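Local coordinates for protein peptidase M28 (Shewanella amazonensis SB2B, PDB 3IIB) that probably acts as a zinc-dependent metallopeptidase of family M28, with carboxypeptidase or dipeptidase activity and two zinc ions in its active site, at residues S126-R140 against K164-T176. Sequence-based numbering, arbitrary orientation.
Sequences SLNDKIAFIDAKTER and KGAVGIIIRSIGT
R172 runs alongside D135, just past the end of strand 131-134, with its guanidinium edge against the carboxylate. Both NE and NH2 donate to D135 OD1, each at 2.9 Å; NH2 arrives on the syn side, whereas NE comes from above the carboxylate plane, the carboxylate and guanidinium planes being 59° apart. NE also meets the backbone D135 O at 3.0 Å, out of that carbonyl's plane. The R172 chain is extended to CD, and the bend at chi3 (-70°) brings NE and NH2 to the same carboxylate oxygen; the K137 chain crosses one face of the guanidinium, CG nearest NE and CE over the rim by NH2. With an alanine in place of R172, D135 OD1 would probably lose both of these donors, and the K137 methylenes the flat surface they lie on.

Upstream the strands run parallel, bonded from A132 N to G168 O through I170 N to A132 O and I134 N to I170 O, ending with R172 N to I134 O (2.9 Å, 167° at the hydrogen). With helix 145-163 as the connection, they form a beta-alpha-beta crossover. I134 CD1 meets I169 CD1 at 3.8 Å on the face that also carries A132 and I171; on the other, I170 CD1 lies 3.9 Å from F133 CD1, and I209 of helix 203-213 touches both side chains.

Past the strands the two segments draw apart and water enters: one molecule bridges A136 O and R172 O, another joins T138 N to G175 O. T138 CG2 still touches T176 CG2 at 4.0 Å. Farther out, D135 OD2 also forms a salt bridge with R112, and R172 NH2 one with D207 of helix 203-213.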
loop_
_atom_site.group_PDB
_atom_site.type_symbol
_atom_site.label_atom_id
_atom_site.label_comp_id
_atom_site.label_asym_id
_atom_site.label_seq_id
_atom_site.Cartn_x
_atom_site.Cartn_y
_atom_site.Cartn_z
ATOM N N SER A 126 24.311 -25.443 8.058
ATOM C CA SER A 126 24.781 -24.081 7.876
ATOM C C SER A 126 23.807 -23.061 8.455
ATOM O O SER A 126 24.213 -21.950 8.794
ATOM C CB SER A 126 25.060 -23.764 6.405
ATOM O OG SER A 126 23.912 -23.874 5.593
ATOM N N LEU A 127 22.540 -23.437 8.600
ATOM C CA LEU A 127 21.556 -22.537 9.181
ATOM C C LEU A 127 21.207 -22.864 10.627
ATOM O O LEU A 127 20.289 -22.263 11.180
ATOM C CB LEU A 127 20.311 -22.458 8.314
ATOM C CG LEU A 127 20.595 -21.939 6.903
ATOM C CD1 LEU A 127 19.319 -21.783 6.180
ATOM C CD2 LEU A 127 21.349 -20.610 6.884
ATOM N N ASN A 128 21.971 -23.755 11.278
ATOM C CA ASN A 128 21.730 -23.999 12.686
ATOM C C ASN A 128 21.573 -22.683 13.469
ATOM O O ASN A 128 22.392 -21.757 13.319
ATOM C CB ASN A 128 22.873 -24.832 13.298
ATOM C CG ASN A 128 22.850 -26.282 12.836
ATOM O OD1 ASN A 128 21.987 -26.678 12.073
ATOM N ND2 ASN A 128 23.818 -27.072 13.286
ATOM N N ASP A 129 20.517 -22.594 14.281
ATOM C CA ASP A 129 20.278 -21.416 15.134
ATOM C C ASP A 129 19.952 -20.125 14.374
ATOM O O ASP A 129 19.803 -19.065 14.997
ATOM C CB ASP A 129 21.486 -21.158 16.042
ATOM C CG ASP A 129 21.936 -22.409 16.765
ATOM O OD1 ASP A 129 21.073 -23.051 17.395
ATOM O OD2 ASP A 129 23.136 -22.755 16.678
ATOM N N LYS A 130 19.787 -20.207 13.058
ATOM C CA LYS A 130 19.594 -19.016 12.245
ATOM C C LYS A 130 18.256 -19.021 11.528
ATOM O O LYS A 130 17.560 -20.020 11.463
ATOM C CB LYS A 130 20.730 -18.898 11.226
ATOM C CG LYS A 130 22.090 -18.610 11.908
ATOM C CD LYS A 130 23.212 -18.387 10.924
ATOM C CE LYS A 130 24.446 -17.851 11.604
ATOM N NZ LYS A 130 25.609 -17.830 10.654
ATOM N N ILE A 131 17.917 -17.873 10.978
ATOM C CA ILE A 131 16.692 -17.749 10.198
ATOM C C ILE A 131 17.088 -17.574 8.727
ATOM O O ILE A 131 17.906 -16.710 8.411
ATOM C CB ILE A 131 15.871 -16.557 10.690
ATOM C CG1 ILE A 131 15.177 -16.908 12.035
ATOM C CG2 ILE A 131 14.791 -16.104 9.642
ATOM C CD1 ILE A 131 14.488 -15.721 12.741
ATOM N N ALA A 132 16.501 -18.377 7.851
ATOM C CA ALA A 132 16.739 -18.216 6.408
ATOM C C ALA A 132 15.958 -17.011 5.919
ATOM O O ALA A 132 14.855 -16.787 6.385
ATOM C CB ALA A 132 16.326 -19.487 5.624
ATOM N N PHE A 133 16.537 -16.286 4.959
ATOM C CA PHE A 133 15.873 -15.175 4.260
ATOM C C PHE A 133 16.012 -15.416 2.753
ATOM O O PHE A 133 17.099 -15.323 2.202
ATOM C CB PHE A 133 16.473 -13.828 4.735
ATOM C CG PHE A 133 16.106 -12.619 3.896
ATOM C CD1 PHE A 133 14.785 -12.389 3.464
ATOM C CD2 PHE A 133 17.101 -11.719 3.507
ATOM C CE1 PHE A 133 14.476 -11.284 2.662
ATOM C CE2 PHE A 133 16.798 -10.612 2.748
ATOM C CZ PHE A 133 15.496 -10.399 2.302
ATOM N N ILE A 134 14.903 -15.751 2.088
ATOM C CA ILE A 134 14.884 -15.854 0.647
ATOM C C ILE A 134 14.465 -14.505 0.090
ATOM O O ILE A 134 13.385 -14.000 0.432
ATOM C CB ILE A 134 13.874 -16.924 0.133
ATOM C CG1 ILE A 134 14.231 -18.329 0.622
ATOM C CG2 ILE A 134 13.763 -16.836 -1.451
ATOM C CD1 ILE A 134 13.211 -19.465 0.254
ATOM N N ASP A 135 15.333 -13.913 -0.741
ATOM C CA ASP A 135 15.152 -12.555 -1.212
ATOM C C ASP A 135 14.609 -12.434 -2.648
ATOM O O ASP A 135 14.490 -11.315 -3.159
ATOM C CB ASP A 135 16.469 -11.794 -1.115
ATOM C CG ASP A 135 16.327 -10.317 -1.462
ATOM O OD1 ASP A 135 15.431 -9.629 -0.917
ATOM O OD2 ASP A 135 17.150 -9.841 -2.272
ATOM N N ALA A 136 14.251 -13.541 -3.289
ATOM C CA ALA A 136 13.894 -13.478 -4.704
ATOM C C ALA A 136 12.791 -12.453 -4.994
ATOM O O ALA A 136 11.747 -12.511 -4.413
ATOM C CB ALA A 136 13.442 -14.844 -5.213
ATOM N N LYS A 137 13.040 -11.571 -5.956
ATOM C CA LYS A 137 12.086 -10.578 -6.409
ATOM C C LYS A 137 11.253 -11.176 -7.519
ATOM O O LYS A 137 11.768 -11.928 -8.334
ATOM C CB LYS A 137 12.820 -9.347 -6.958
ATOM C CG LYS A 137 13.515 -8.532 -5.894
ATOM C CD LYS A 137 14.198 -7.293 -6.497
ATOM C CE LYS A 137 14.900 -6.473 -5.441
ATOM N NZ LYS A 137 15.729 -5.393 -6.063
ATOM N N THR A 138 9.974 -10.826 -7.539
ATOM C CA THR A 138 9.032 -11.350 -8.525
ATOM C C THR A 138 8.898 -10.353 -9.671
ATOM O O THR A 138 8.557 -9.200 -9.450
ATOM C CB THR A 138 7.683 -11.581 -7.851
ATOM O OG1 THR A 138 7.860 -12.514 -6.764
ATOM C CG2 THR A 138 6.628 -12.146 -8.824
ATOM N N GLU A 139 9.223 -10.783 -10.882
ATOM C CA GLU A 139 9.085 -9.954 -12.083
ATOM C C GLU A 139 7.625 -9.737 -12.413
ATOM O O GLU A 139 6.802 -10.612 -12.217
ATOM C CB GLU A 139 9.760 -10.620 -13.285
ATOM C CG GLU A 139 11.288 -10.717 -13.155
ATOM C CD GLU A 139 11.924 -11.465 -14.343
ATOM O OE1 GLU A 139 11.194 -11.799 -15.305
ATOM O OE2 GLU A 139 13.145 -11.737 -14.303
ATOM N N ARG A 140 7.328 -8.551 -12.916
ATOM C CA ARG A 140 5.989 -8.220 -13.398
ATOM C C ARG A 140 5.805 -8.712 -14.832
ATOM O O ARG A 140 6.613 -8.358 -15.708
ATOM C CB ARG A 140 5.809 -6.696 -13.365
ATOM C CG ARG A 140 4.407 -6.228 -13.722
ATOM C CD ARG A 140 4.298 -4.685 -13.784
ATOM N NE ARG A 140 4.770 -4.104 -12.540
ATOM C CZ ARG A 140 4.074 -4.033 -11.409
ATOM N NH1 ARG A 140 2.843 -4.443 -11.351
ATOM N NH2 ARG A 140 4.626 -3.502 -10.328
ATOM N N LYS A 164 18.332 -27.435 6.651
ATOM C CA LYS A 164 19.673 -26.882 6.852
ATOM C C LYS A 164 19.913 -26.404 8.253
ATOM O O LYS A 164 20.998 -25.891 8.550
ATOM C CB LYS A 164 19.918 -25.735 5.889
ATOM C CG LYS A 164 19.562 -26.067 4.501
ATOM C CD LYS A 164 20.498 -27.074 3.859
ATOM C CE LYS A 164 19.969 -27.500 2.493
ATOM N NZ LYS A 164 20.858 -28.515 1.867
ATOM N N GLY A 165 18.923 -26.598 9.131
ATOM C CA GLY A 165 19.039 -26.259 10.542
ATOM C C GLY A 165 18.329 -24.981 10.988
ATOM O O GLY A 165 18.326 -24.674 12.172
ATOM N N ALA A 166 17.702 -24.264 10.050
ATOM C CA ALA A 166 17.067 -23.001 10.357
ATOM C C ALA A 166 15.984 -23.193 11.398
ATOM O O ALA A 166 15.329 -24.233 11.434
ATOM C CB ALA A 166 16.477 -22.333 9.089
ATOM N N VAL A 167 15.841 -22.187 12.261
ATOM C CA VAL A 167 14.805 -22.176 13.275
ATOM C C VAL A 167 13.610 -21.364 12.796
ATOM O O VAL A 167 12.624 -21.254 13.519
ATOM C CB VAL A 167 15.330 -21.614 14.602
ATOM C CG1 VAL A 167 16.316 -22.575 15.206
ATOM C CG2 VAL A 167 15.978 -20.214 14.422
ATOM N N GLY A 168 13.730 -20.775 11.604
ATOM C CA GLY A 168 12.663 -19.994 10.998
ATOM C C GLY A 168 13.003 -19.559 9.592
ATOM O O GLY A 168 14.153 -19.651 9.176
ATOM N N ILE A 169 12.001 -19.041 8.862
ATOM C CA ILE A 169 12.254 -18.469 7.556
ATOM C C ILE A 169 11.440 -17.191 7.401
ATOM O O ILE A 169 10.285 -17.094 7.852
ATOM C CB ILE A 169 11.970 -19.442 6.430
ATOM C CG1 ILE A 169 12.217 -18.809 5.067
ATOM C CG2 ILE A 169 10.514 -19.994 6.469
ATOM C CD1 ILE A 169 12.214 -19.861 3.941
ATOM N N ILE A 170 12.095 -16.170 6.837
ATOM C CA ILE A 170 11.376 -15.037 6.276
ATOM C C ILE A 170 11.635 -14.998 4.791
ATOM O O ILE A 170 12.748 -15.284 4.348
ATOM C CB ILE A 170 11.770 -13.666 6.908
ATOM C CG1 ILE A 170 13.276 -13.494 6.974
ATOM C CG2 ILE A 170 11.121 -13.505 8.347
ATOM C CD1 ILE A 170 13.759 -11.982 7.178
ATOM N N ILE A 171 10.620 -14.596 4.034
ATOM C CA ILE A 171 10.786 -14.399 2.605
ATOM C C ILE A 171 10.412 -12.974 2.184
ATOM O O ILE A 171 9.539 -12.327 2.779
ATOM C CB ILE A 171 9.982 -15.436 1.751
ATOM C CG1 ILE A 171 8.458 -15.206 1.812
ATOM C CG2 ILE A 171 10.435 -16.869 2.087
ATOM C CD1 ILE A 171 7.669 -16.111 0.819
ATOM N N ARG A 172 11.072 -12.484 1.147
ATOM C CA ARG A 172 10.522 -11.364 0.415
ATOM C C ARG A 172 9.191 -11.789 -0.178
ATOM O O ARG A 172 9.102 -12.788 -0.899
ATOM C CB ARG A 172 11.439 -10.921 -0.725
ATOM C CG ARG A 172 10.869 -9.775 -1.599
ATOM C CD ARG A 172 11.796 -9.458 -2.783
ATOM N NE ARG A 172 13.040 -8.828 -2.363
ATOM C CZ ARG A 172 13.215 -7.513 -2.221
ATOM N NH1 ARG A 172 12.216 -6.641 -2.499
ATOM N NH2 ARG A 172 14.397 -7.051 -1.826
ATOM N N SER A 173 8.161 -11.010 0.140
ATOM C CA SER A 173 6.811 -11.254 -0.355
ATOM C C SER A 173 6.826 -11.550 -1.832
ATOM O O SER A 173 7.552 -10.888 -2.612
ATOM C CB SER A 173 5.921 -10.051 -0.094
ATOM O OG SER A 173 5.493 -10.014 1.271
ATOM N N ILE A 174 6.007 -12.540 -2.218
ATOM C CA ILE A 174 5.893 -12.951 -3.599
ATOM C C ILE A 174 4.926 -11.980 -4.283
ATOM O O ILE A 174 3.748 -12.275 -4.505
ATOM C CB ILE A 174 5.463 -14.437 -3.769
ATOM C CG1 ILE A 174 6.279 -15.360 -2.858
ATOM C CG2 ILE A 174 5.576 -14.825 -5.271
ATOM C CD1 ILE A 174 7.808 -15.289 -3.083
ATOM N N GLY A 175 5.453 -10.796 -4.586
ATOM C CA GLY A 175 4.622 -9.670 -5.028
ATOM C C GLY A 175 5.441 -8.794 -5.905
ATOM O O GLY A 175 6.669 -8.780 -5.799
ATOM N N THR A 176 4.762 -8.063 -6.768
ATOM C CA THR A 176 5.410 -7.155 -7.679
ATOM C C THR A 176 5.356 -5.687 -7.218
ATOM O O THR A 176 5.932 -4.805 -7.889
ATOM C CB THR A 176 4.757 -7.267 -9.056
ATOM O OG1 THR A 176 3.322 -7.197 -8.899
ATOM C CG2 THR A 176 5.127 -8.571 -9.716
HETATM O O HOH W 1 11.015 -14.403 -2.361
HETATM O O HOH W 2 9.198 -11.551 -4.639
HETATM O O HOH W 3 9.396 -8.519 -5.731
#